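Local coordinates for protein acetylserotonin O-methyltransferase (Homo sapiens, PDB 4A6D) that methylates N-acetylserotonin with S-adenosylmethionine to give melatonin, the O-methylation step of melatonin synthesis, and works as a homodimer, at residues G32-L37 with K71-E76; L44-V49 with A82-T87; Q102-K107 with L160-S165; G110-R115 with E133-P138. One frame throughout, in Å; residues are numbered along the deposited sequence. Where two conformers were deposited one is given.

Interaction 1: residues G32-L37 with K71-E76; sequences GVFDLL and KLLKVE
Two hydroxyls grip the carbonyl oxygen of Leu72, which is hydrogen-bonded to Thr87 OG1 and to Ser90 OG in helix 88-94. Both partners lie outside the two segments. Between 32-37 and 71-76 themselves no hydrogen bond forms, and apolar side chains do the joining. Leu73 has the largest share. Its CG stands anti to the carbonyl carbon (chi1 -62°), and its two methyls pack against Val33, Phe34 and Leu37 of the short helix. CD2 is the busier methyl. Leu73 CD2 lies 3.7 Å from Phe34 CE1, close to the ring plane, so the aromatic edge is what it meets, and the two side chains cross obliquely. Leu73 CD2 also comes within 3.7 Å of Leu37 CD1, where the two leucines reach toward each other tip to tip. Leu73 CD1 is 4.0 Å from Leu37 CD1 and 4.3 Å from Val33 CG1. One residue earlier, Leu72 CB adds to the surroundings of the phenylalanine, 4.4 Å from Phe34 CE1. Val33 and Leu37 are one helical turn apart, tied by Leu37 N to Val33 O at 3.1 Å, which lets both face Leu73. Each segment starts in a Schellman turn with positive phi: Gly32 ends helix 7-31 and occupies the N-cap position of the next helix, while Lys71 ends helix 57-69. Consistent with a winged-helix dimerisation domain, the short helix passes the first strand of the wing at 53°. Leu64 of helix 57-69 packs on Val33 and Leu73, Leu94 of helix 88-94 covers Phe34, and strand 81-86 pairs with strand 73-78.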
# COMPACT_ATOMS: atom_id res chain seq x y z
N GLY A 32 -2.35 -2.21 18.96
CA GLY A 32 -3.45 -1.84 19.85
C GLY A 32 -3.43 -0.41 20.36
O GLY A 32 -4.02 -0.13 21.41
N VAL A 33 -2.79 0.51 19.60
CA VAL A 33 -2.66 1.95 19.90
C VAL A 33 -4.01 2.58 20.28
O VAL A 33 -4.12 3.22 21.32
CB VAL A 33 -1.96 2.71 18.73
CG1 VAL A 33 -2.04 4.22 18.91
CG2 VAL A 33 -0.52 2.26 18.57
N PHE A 34 -5.03 2.38 19.42
CA PHE A 34 -6.38 2.92 19.58
C PHE A 34 -7.11 2.39 20.81
O PHE A 34 -7.78 3.18 21.48
CB PHE A 34 -7.20 2.73 18.28
CG PHE A 34 -6.43 3.17 17.05
CD1 PHE A 34 -6.10 4.51 16.87
CD2 PHE A 34 -6.01 2.25 16.10
CE1 PHE A 34 -5.37 4.92 15.75
CE2 PHE A 34 -5.30 2.66 14.97
CZ PHE A 34 -4.98 3.99 14.81
N ASP A 35 -6.94 1.08 21.14
CA ASP A 35 -7.54 0.46 22.32
C ASP A 35 -6.95 1.06 23.61
O ASP A 35 -7.71 1.46 24.49
CB ASP A 35 -7.36 -1.07 22.31
CG ASP A 35 -8.26 -1.82 21.34
OD1 ASP A 35 -9.45 -1.43 21.21
OD2 ASP A 35 -7.80 -2.84 20.78
N LEU A 36 -5.60 1.15 23.68
CA LEU A 36 -4.86 1.73 24.80
C LEU A 36 -5.28 3.18 25.06
O LEU A 36 -5.40 3.57 26.23
CB LEU A 36 -3.35 1.67 24.51
CG LEU A 36 -2.41 2.08 25.65
CD1 LEU A 36 -2.20 0.93 26.62
CD2 LEU A 36 -1.07 2.53 25.11
N LEU A 37 -5.49 3.97 23.97
CA LEU A 37 -5.92 5.36 24.03
C LEU A 37 -7.37 5.50 24.50
O LEU A 37 -7.69 6.49 25.16
CB LEU A 37 -5.73 6.09 22.69
CG LEU A 37 -4.29 6.49 22.30
CD1 LEU A 37 -4.22 6.90 20.85
CD2 LEU A 37 -3.76 7.60 23.18
N LYS A 71 -4.98 11.96 10.10
CA LYS A 71 -6.28 12.27 10.74
C LYS A 71 -6.90 11.06 11.44
O LYS A 71 -8.12 11.02 11.66
CB LYS A 71 -7.29 13.02 9.83
CG LYS A 71 -6.85 14.43 9.42
CD LYS A 71 -6.37 14.50 7.94
CE LYS A 71 -7.49 14.36 6.91
NZ LYS A 71 -6.97 14.03 5.55
N LEU A 72 -6.05 10.08 11.82
CA LEU A 72 -6.54 8.93 12.57
C LEU A 72 -6.44 9.31 14.05
O LEU A 72 -7.24 8.84 14.85
CB LEU A 72 -5.73 7.64 12.25
CG LEU A 72 -5.71 7.17 10.79
CD1 LEU A 72 -4.64 6.12 10.57
CD2 LEU A 72 -7.09 6.71 10.33
N LEU A 73 -5.49 10.21 14.39
CA LEU A 73 -5.32 10.72 15.76
C LEU A 73 -5.24 12.26 15.83
O LEU A 73 -4.91 12.93 14.84
CB LEU A 73 -4.10 10.11 16.47
CG LEU A 73 -4.06 8.60 16.71
CD1 LEU A 73 -2.76 8.22 17.37
CD2 LEU A 73 -5.24 8.12 17.56
N LYS A 74 -5.54 12.82 17.01
CA LYS A 74 -5.44 14.25 17.30
C LYS A 74 -4.30 14.44 18.30
O LYS A 74 -4.11 13.59 19.18
CB LYS A 74 -6.75 14.80 17.91
CG LYS A 74 -7.92 14.97 16.94
CD LYS A 74 -8.94 16.03 17.41
CE LYS A 74 -9.80 15.60 18.58
NZ LYS A 74 -10.86 16.60 18.91
N VAL A 75 -3.55 15.54 18.19
CA VAL A 75 -2.47 15.83 19.13
C VAL A 75 -2.77 17.15 19.82
O VAL A 75 -3.55 17.95 19.29
CB VAL A 75 -1.05 15.74 18.49
CG1 VAL A 75 -0.77 16.90 17.54
CG2 VAL A 75 0.04 15.63 19.55
N GLU A 76 -2.23 17.33 21.02
CA GLU A 76 -2.34 18.54 21.82
C GLU A 76 -1.04 18.73 22.58
O GLU A 76 -0.29 17.76 22.78
CB GLU A 76 -3.60 18.55 22.74
CG GLU A 76 -3.43 18.01 24.15
CD GLU A 76 -4.72 17.71 24.88
OE1 GLU A 76 -5.26 18.63 25.54
OE2 GLU A 76 -5.20 16.55 24.80

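Interaction 2: residues L44-V49 with A82-T87; sequences LDVAAV and AFYRNT
Tyr84, Leu44 and Asp45 bury the most surface here, and the first two are joined through their backbones. Leu44 N donates to Tyr84 O at 3.1 Å, and Tyr84 N returns a nearly straight bond to Leu44 O at 2.9 Å (174° at the hydrogen). Together they make a single antiparallel bridge of the hydrogen-bonded kind. The returning N-H comes from above the carbonyl plane, and Leu44 O also sits at the edge of the tyrosine ring, 3.4 Å from Tyr84 CD1. Further out, the ring runs side by side with Val46, whose CG2 lies 3.8 Å from Tyr84 CE1, while the phenolic OH is hydrogen-bonded to Asp65. Asp45 faces two ways. Its CG takes the crowded position between the backbone N and the carbonyl carbon (chi1 57°), from which Asp45 OD1 accepts from Ala48 N at 2.9 Å and caps helix 46-53. Asp45 CB makes an off-centre CH-pi contact, 4.3 Å from the centroid of the Phe83 ring, and the carboxylate lies alongside that ring, the planes 34° apart. An alanine in place of Asp45 would lose the capping carboxylate and would probably weaken the first turn of helix 46-53. A short bridge that adds an extended residue to a two-stranded hairpin, just before a helix, is characteristic of the winged helix-turn-helix fold, to which this dimerisation domain probably belongs.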
# COMPACT_ATOMS: atom_id res chain seq x y z
N LEU A 44 -2.55 10.39 26.06
CA LEU A 44 -1.24 9.83 26.42
C LEU A 44 -0.06 10.37 25.61
O LEU A 44 -0.20 10.58 24.40
CB LEU A 44 -1.25 8.29 26.24
CG LEU A 44 -2.25 7.44 27.00
CD1 LEU A 44 -2.16 6.01 26.52
CD2 LEU A 44 -2.00 7.50 28.50
N ASP A 45 1.13 10.48 26.25
CA ASP A 45 2.36 10.89 25.56
C ASP A 45 3.04 9.66 24.91
O ASP A 45 2.58 8.53 25.14
CB ASP A 45 3.34 11.65 26.49
CG ASP A 45 3.79 10.94 27.76
OD1 ASP A 45 3.98 9.70 27.72
OD2 ASP A 45 4.03 11.63 28.77
N VAL A 46 4.11 9.88 24.10
CA VAL A 46 4.89 8.84 23.38
C VAL A 46 5.36 7.72 24.33
O VAL A 46 5.09 6.55 24.06
CB VAL A 46 6.08 9.44 22.55
CG1 VAL A 46 6.94 8.35 21.90
CG2 VAL A 46 5.58 10.42 21.49
N ALA A 47 6.02 8.08 25.44
CA ALA A 47 6.54 7.15 26.45
C ALA A 47 5.45 6.29 27.09
O ALA A 47 5.74 5.15 27.42
CB ALA A 47 7.32 7.90 27.51
N ALA A 48 4.22 6.82 27.24
CA ALA A 48 3.09 6.08 27.82
C ALA A 48 2.49 5.11 26.79
O ALA A 48 2.00 4.03 27.17
CB ALA A 48 2.03 7.03 28.34
N VAL A 49 2.51 5.50 25.49
CA VAL A 49 2.01 4.66 24.39
C VAL A 49 3.03 3.53 24.17
O VAL A 49 2.65 2.37 24.29
CB VAL A 49 1.70 5.44 23.08
CG1 VAL A 49 1.28 4.51 21.96
CG2 VAL A 49 0.62 6.49 23.31
N ALA A 82 3.86 16.33 23.79
CA ALA A 82 2.71 16.06 22.91
C ALA A 82 1.89 14.98 23.58
O ALA A 82 2.46 14.04 24.14
CB ALA A 82 3.17 15.56 21.55
N PHE A 83 0.56 15.13 23.53
CA PHE A 83 -0.43 14.20 24.06
C PHE A 83 -1.42 13.82 22.97
O PHE A 83 -2.04 14.69 22.35
CB PHE A 83 -1.13 14.76 25.31
CG PHE A 83 -0.22 14.79 26.51
CD1 PHE A 83 -0.09 13.67 27.33
CD2 PHE A 83 0.53 15.92 26.81
CE1 PHE A 83 0.77 13.69 28.43
CE2 PHE A 83 1.39 15.94 27.91
CZ PHE A 83 1.49 14.83 28.73
N TYR A 84 -1.54 12.52 22.72
CA TYR A 84 -2.36 11.96 21.66
C TYR A 84 -3.68 11.47 22.17
O TYR A 84 -3.77 10.98 23.30
CB TYR A 84 -1.61 10.82 20.96
CG TYR A 84 -0.26 11.26 20.43
CD1 TYR A 84 0.88 11.21 21.23
CD2 TYR A 84 -0.14 11.79 19.15
CE1 TYR A 84 2.11 11.69 20.78
CE2 TYR A 84 1.09 12.26 18.68
CZ TYR A 84 2.21 12.21 19.50
OH TYR A 84 3.41 12.60 19.00
N ARG A 85 -4.72 11.62 21.35
CA ARG A 85 -6.07 11.18 21.67
C ARG A 85 -6.73 10.65 20.39
O ARG A 85 -6.28 10.97 19.29
CB ARG A 85 -6.87 12.33 22.32
CG ARG A 85 -7.55 13.31 21.37
CD ARG A 85 -8.07 14.54 22.10
NE ARG A 85 -7.85 15.77 21.34
CZ ARG A 85 -6.69 16.42 21.28
NH1 ARG A 85 -5.62 15.96 21.91
NH2 ARG A 85 -6.58 17.53 20.56
N ASN A 86 -7.77 9.82 20.55
CA ASN A 86 -8.51 9.26 19.42
C ASN A 86 -9.39 10.32 18.75
O ASN A 86 -9.75 11.33 19.37
CB ASN A 86 -9.38 8.07 19.87
CG ASN A 86 -8.69 6.73 19.94
OD1 ASN A 86 -7.98 6.31 19.03
ND2 ASN A 86 -8.97 5.99 21.00
N THR A 87 -9.72 10.07 17.48
CA THR A 87 -10.63 10.88 16.66
C THR A 87 -12.01 10.20 16.69
O THR A 87 -12.18 9.18 17.37
CB THR A 87 -10.13 10.92 15.21
OG1 THR A 87 -9.86 9.58 14.77
CG2 THR A 87 -8.93 11.83 15.02

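Interaction 3: residues Q102-K107 with L160-S165; sequences QCSMLK and LQEVWS. With SAM (S-adenosylmethionine), chain D; SO4 (sulfate ion), chain F.
Glu162 points its extended side chain (chi2 -176°) straight at the first turn of helix 103-117. There the carboxylate meets backbone N-H groups: Glu162 OE1 accepts from Met105 N at 2.9 Å, the donor standing above the carboxylate plane, and Glu162 OE2 takes a weak bond from Ser104 N at 3.2 Å. Ser104 CB packs against the same group, 3.4 Å from Glu162 OE2. Gln102 reaches back the other way. Bent at chi2 (-60°), it brings Gln102 NE2 to 2.9 Å from Glu162 O, with the oxygen close to the amide plane of the glutamine but the donor well above the carbonyl plane. That carbonyl oxygen also accepts from Ser165 OG, which lies in the carbonyl plane, and from Ser165 N. A glutamate distant in sequence thus serves the start of a helix whose N-cap position is held by Gln102; the helix end would probably favour the ionised carboxylate, although Gln102 O, an acceptor 3.1 Å from Glu162 OE1, should work against it. Glu162 lies where helix 150-161 gives way to helix 164-173 in the class I-like methyltransferase fold, in a segment that borders the cofactor. Trp164 turns away from helix 103-117 and sends NE1 to SAM OXT, 2.8 Å and nearly straight (168°), with the carboxylate of the cofactor at the edge of the indole. One face of that indole is covered by Val163 CG1, and Leu160 CD2 touches the methyl carbon SAM CE at 3.6 Å.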
# COMPACT_ATOMS: atom_id res chain seq x y z
N GLN A 102 -13.48 -2.03 12.77
CA GLN A 102 -12.98 -2.61 11.52
C GLN A 102 -11.61 -3.25 11.68
O GLN A 102 -11.05 -3.74 10.71
CB GLN A 102 -13.06 -1.59 10.36
CG GLN A 102 -14.49 -1.11 10.03
CD GLN A 102 -15.44 -2.21 9.60
OE1 GLN A 102 -15.19 -2.99 8.65
NE2 GLN A 102 -16.58 -2.29 10.27
N CYS A 103 -11.15 -3.32 12.95
CA CYS A 103 -9.88 -3.87 13.46
C CYS A 103 -9.41 -5.16 12.84
O CYS A 103 -8.30 -5.20 12.31
CB CYS A 103 -9.94 -4.02 14.97
SG CYS A 103 -9.51 -2.53 15.88
N SER A 104 -10.20 -6.24 13.03
CA SER A 104 -9.89 -7.60 12.58
C SER A 104 -9.72 -7.74 11.08
O SER A 104 -8.89 -8.54 10.66
CB SER A 104 -10.88 -8.60 13.18
OG SER A 104 -10.69 -8.65 14.58
N MET A 105 -10.47 -6.95 10.29
CA MET A 105 -10.36 -6.94 8.84
C MET A 105 -9.04 -6.28 8.45
O MET A 105 -8.33 -6.80 7.58
CB MET A 105 -11.57 -6.24 8.18
CG MET A 105 -11.56 -6.31 6.66
SD MET A 105 -11.60 -8.01 6.03
CE MET A 105 -10.81 -7.81 4.46
N LEU A 106 -8.70 -5.15 9.10
CA LEU A 106 -7.47 -4.40 8.87
C LEU A 106 -6.24 -5.25 9.16
O LEU A 106 -5.39 -5.39 8.29
CB LEU A 106 -7.47 -3.09 9.64
CG LEU A 106 -8.53 -2.08 9.21
CD1 LEU A 106 -8.42 -0.83 10.03
CD2 LEU A 106 -8.42 -1.74 7.75
N LYS A 107 -6.23 -5.94 10.32
CA LYS A 107 -5.19 -6.89 10.70
C LYS A 107 -5.12 -8.03 9.67
O LYS A 107 -4.03 -8.42 9.29
CB LYS A 107 -5.49 -7.46 12.09
CG LYS A 107 -5.28 -6.49 13.25
CD LYS A 107 -5.90 -7.08 14.50
CE LYS A 107 -5.54 -6.30 15.73
NZ LYS A 107 -6.01 -7.01 16.95
N LEU A 160 -14.36 -10.87 8.56
CA LEU A 160 -15.55 -10.80 7.70
C LEU A 160 -16.84 -10.29 8.33
O LEU A 160 -17.60 -9.60 7.64
CB LEU A 160 -15.72 -12.06 6.83
CG LEU A 160 -14.91 -11.99 5.51
CD1 LEU A 160 -13.42 -12.23 5.74
CD2 LEU A 160 -15.43 -12.94 4.50
N GLN A 161 -17.06 -10.54 9.63
CA GLN A 161 -18.28 -10.09 10.32
C GLN A 161 -18.40 -8.57 10.47
O GLN A 161 -19.52 -8.02 10.55
CB GLN A 161 -18.44 -10.80 11.68
CG GLN A 161 -17.63 -10.26 12.85
CD GLN A 161 -17.97 -10.94 14.16
OE1 GLN A 161 -18.88 -11.78 14.25
NE2 GLN A 161 -17.24 -10.57 15.21
N GLU A 162 -17.24 -7.90 10.49
CA GLU A 162 -17.07 -6.48 10.70
C GLU A 162 -17.79 -5.55 9.73
O GLU A 162 -18.38 -4.56 10.19
CB GLU A 162 -15.60 -6.14 10.91
CG GLU A 162 -15.09 -6.66 12.24
CD GLU A 162 -13.66 -6.29 12.56
OE1 GLU A 162 -12.87 -6.06 11.62
OE2 GLU A 162 -13.32 -6.25 13.77
N VAL A 163 -17.81 -5.87 8.42
CA VAL A 163 -18.50 -5.00 7.45
C VAL A 163 -20.02 -4.88 7.71
O VAL A 163 -20.60 -3.79 7.52
CB VAL A 163 -18.15 -5.31 5.98
CG1 VAL A 163 -18.82 -6.60 5.49
CG2 VAL A 163 -18.49 -4.11 5.07
N TRP A 164 -20.63 -5.97 8.20
CA TRP A 164 -22.06 -5.99 8.47
C TRP A 164 -22.54 -5.06 9.58
O TRP A 164 -23.70 -4.64 9.57
CB TRP A 164 -22.59 -7.42 8.53
CG TRP A 164 -22.10 -8.27 7.38
CD1 TRP A 164 -21.38 -9.43 7.47
CD2 TRP A 164 -22.20 -7.97 5.98
NE1 TRP A 164 -21.03 -9.87 6.21
CE2 TRP A 164 -21.53 -9.00 5.27
CE3 TRP A 164 -22.76 -6.89 5.24
CZ2 TRP A 164 -21.44 -9.01 3.88
CZ3 TRP A 164 -22.66 -6.90 3.85
CH2 TRP A 164 -22.00 -7.95 3.19
N SER A 165 -21.63 -4.64 10.47
CA SER A 165 -21.93 -3.68 11.54
C SER A 165 -22.22 -2.29 10.94
O SER A 165 -22.91 -1.48 11.57
CB SER A 165 -20.78 -3.61 12.53
OG SER A 165 -19.57 -3.19 11.93
N SAM D . -21.30 -14.63 4.09
CA SAM D . -20.19 -14.20 4.97
C SAM D . -19.85 -12.69 4.97
O SAM D . -20.09 -12.05 3.97
OXT SAM D . -19.32 -12.09 5.96
CB SAM D . -19.01 -15.07 4.64
CG SAM D . -18.41 -14.80 3.26
SD SAM D . -16.92 -15.86 3.08
CE SAM D . -16.14 -15.07 1.73
C5' SAM D . -17.53 -17.28 2.12
C4' SAM D . -18.14 -18.24 3.15
O4' SAM D . -18.50 -19.39 2.41
C3' SAM D . -17.10 -18.70 4.25
O3' SAM D . -17.64 -18.55 5.57
C2' SAM D . -16.80 -20.18 3.83
O2' SAM D . -16.44 -21.10 4.85
C1' SAM D . -18.15 -20.57 3.18
N9 SAM D . -18.02 -21.73 2.27
C8 SAM D . -17.05 -21.91 1.29
N7 SAM D . -17.25 -23.04 0.67
C5 SAM D . -18.34 -23.69 1.24
C6 SAM D . -19.02 -24.91 1.04
N6 SAM D . -18.62 -25.71 0.02
N1 SAM D . -20.12 -25.21 1.80
C2 SAM D . -20.51 -24.42 2.81
N3 SAM D . -19.88 -23.26 3.04
C4 SAM D . -18.86 -22.83 2.27
S SO4 F . -5.79 -10.84 16.76
O1 SO4 F . -4.64 -9.92 16.82
O2 SO4 F . -5.40 -12.05 16.05
O3 SO4 F . -6.22 -11.17 18.11
O4 SO4 F . -6.92 -10.20 16.05

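Interaction 4: residues G110-R115 with E133-P138; sequences GRTSYR and ETFGVP. With SO4 (sulfate ion), chain F.
This is a surface contact of side-chain packing, without a hydrogen bond between its segments, where helix 103-117 meets the C-terminal end of the short helix 131-135. Arg115 carries it from one side, Thr134 and Phe135 from the other. The arginine chain is folded, bent at chi2 and again at chi3 (60°), so that it lies along the threonine, and the two side chains slide past each other in opposite directions. Thr134 CG2, anti to its backbone N, lies 3.8 Å from Arg115 CB and 3.6 Å from Arg115 NE. Arg115 NH2 stops 3.6 Å from Thr134 O, close but not bonded. The Phe135 ring comes in next to it, crossing the arginine obliquely, with Phe135 CE1 4.0 Å from Arg115 CD and the guanidinium and ring planes 70° apart. The ring's leading edge meets the backbone of the other helix: Phe135 CZ is 3.8 Å from Thr112 O, in the wider pi-type turn at 110-113. Thr134 CG2 also rests over one face of the Phe135 ring, toward its rim. An alanine at Arg115 would remove the folded chain that packs on Thr134 and Phe135 CE1, and would probably leave the end of helix 131-135 less well packed. Hydrogen-bonded to Gln130 O, Thr134 OG1 is tied within its own helix, and Arg148 makes a cation-pi contact with Phe135. Elsewhere on helix 103-117, Tyr114 packs on helix 7-31 of its own chain and stacks on Tyr114 of the second subunit.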
# COMPACT_ATOMS: atom_id res chain seq x y z
N GLY A 110 -3.60 -6.74 6.40
CA GLY A 110 -2.19 -6.57 6.71
C GLY A 110 -1.38 -7.84 6.70
O GLY A 110 -0.29 -7.86 6.14
N ARG A 111 -1.92 -8.90 7.30
CA ARG A 111 -1.26 -10.21 7.43
C ARG A 111 -1.37 -11.12 6.20
O ARG A 111 -0.45 -11.89 5.96
CB ARG A 111 -1.76 -10.94 8.71
CG ARG A 111 -1.32 -10.26 10.02
CD ARG A 111 -2.19 -10.59 11.23
NE ARG A 111 -1.96 -9.65 12.33
CZ ARG A 111 -2.69 -9.57 13.43
NH1 ARG A 111 -3.73 -10.38 13.61
NH2 ARG A 111 -2.40 -8.68 14.37
N THR A 112 -2.49 -11.10 5.47
CA THR A 112 -2.66 -12.01 4.33
C THR A 112 -2.68 -11.32 2.96
O THR A 112 -1.81 -11.61 2.14
CB THR A 112 -3.89 -12.91 4.53
OG1 THR A 112 -5.02 -12.06 4.63
CG2 THR A 112 -3.80 -13.75 5.77
N SER A 113 -3.67 -10.48 2.70
CA SER A 113 -3.85 -9.78 1.42
C SER A 113 -2.61 -9.02 0.98
O SER A 113 -2.24 -9.10 -0.19
CB SER A 113 -5.04 -8.83 1.48
OG SER A 113 -6.13 -9.42 2.18
N TYR A 114 -1.99 -8.28 1.91
CA TYR A 114 -0.78 -7.48 1.67
C TYR A 114 0.33 -8.35 1.12
O TYR A 114 0.94 -7.99 0.11
CB TYR A 114 -0.35 -6.73 2.94
CG TYR A 114 0.82 -5.80 2.74
CD1 TYR A 114 2.14 -6.28 2.83
CD2 TYR A 114 0.63 -4.45 2.49
CE1 TYR A 114 3.22 -5.43 2.65
CE2 TYR A 114 1.72 -3.59 2.32
CZ TYR A 114 3.01 -4.08 2.38
OH TYR A 114 4.09 -3.24 2.23
N ARG A 115 0.57 -9.50 1.76
CA ARG A 115 1.57 -10.50 1.35
C ARG A 115 1.26 -10.95 -0.09
O ARG A 115 2.08 -10.72 -0.98
CB ARG A 115 1.57 -11.69 2.32
CG ARG A 115 2.58 -11.54 3.45
CD ARG A 115 3.23 -12.86 3.87
NE ARG A 115 3.99 -13.54 2.81
CZ ARG A 115 5.21 -13.21 2.39
NH1 ARG A 115 5.84 -12.17 2.92
NH2 ARG A 115 5.80 -13.90 1.43
N GLU A 133 2.51 -19.65 -4.02
CA GLU A 133 3.71 -18.81 -4.21
C GLU A 133 4.00 -17.90 -3.03
O GLU A 133 5.14 -17.48 -2.87
CB GLU A 133 3.62 -17.99 -5.52
CG GLU A 133 3.45 -18.83 -6.79
CD GLU A 133 2.04 -19.14 -7.26
OE1 GLU A 133 1.19 -19.55 -6.43
OE2 GLU A 133 1.81 -19.07 -8.48
N THR A 134 2.98 -17.58 -2.22
CA THR A 134 3.08 -16.68 -1.07
C THR A 134 3.23 -17.41 0.26
O THR A 134 4.06 -17.01 1.07
CB THR A 134 1.84 -15.73 -0.97
OG1 THR A 134 1.45 -15.30 -2.27
CG2 THR A 134 2.09 -14.53 -0.10
N PHE A 135 2.38 -18.42 0.51
CA PHE A 135 2.35 -19.13 1.79
C PHE A 135 2.89 -20.56 1.78
O PHE A 135 3.02 -21.15 2.85
CB PHE A 135 0.94 -19.07 2.40
CG PHE A 135 0.40 -17.67 2.61
CD1 PHE A 135 0.85 -16.89 3.67
CD2 PHE A 135 -0.58 -17.15 1.77
CE1 PHE A 135 0.35 -15.60 3.87
CE2 PHE A 135 -1.09 -15.86 1.97
CZ PHE A 135 -0.62 -15.10 3.02
N GLY A 136 3.16 -21.10 0.59
CA GLY A 136 3.61 -22.48 0.41
C GLY A 136 2.47 -23.48 0.51
O GLY A 136 2.65 -24.68 0.26
N VAL A 137 1.27 -22.98 0.87
CA VAL A 137 0.05 -23.74 1.09
C VAL A 137 -0.73 -24.03 -0.22
O VAL A 137 -1.16 -23.08 -0.90
CB VAL A 137 -0.83 -23.05 2.20
CG1 VAL A 137 -2.22 -23.69 2.31
CG2 VAL A 137 -0.12 -23.07 3.55
N PRO A 138 -0.98 -25.34 -0.54
CA PRO A 138 -1.76 -25.68 -1.75
C PRO A 138 -3.20 -25.14 -1.69
O PRO A 138 -3.88 -25.27 -0.67
CB PRO A 138 -1.72 -27.22 -1.79
CG PRO A 138 -0.57 -27.61 -0.90
CD PRO A 138 -0.56 -26.57 0.18
S SO4 F . -5.79 -10.84 16.76
O1 SO4 F . -4.64 -9.92 16.82
O2 SO4 F . -5.40 -12.05 16.05
O3 SO4 F . -6.22 -11.17 18.11
O4 SO4 F . -6.92 -10.20 16.05

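Overall arrangement
Interactions 1 and 2 belong to the dimerisation domain and touch: their centres are about 7 Å apart, and they use the two neighbouring strands 73-78 and 81-86. Interaction 1 is buried and wholly apolar across its segments, whereas interaction 2 is nearer the surface and adds backbone pairing and a helix cap. Interactions 3 and 4 share helix 103-117, with centres about 19 Å apart. The first, near the centre of the chain, is polar and adjoins the SAM pocket; the second is peripheral packing around an arginine and a phenylalanine. One sulfate ion, probably from the crystallisation liquor, links them through Lys107 and, weakly, Arg111. All four touch the second subunit.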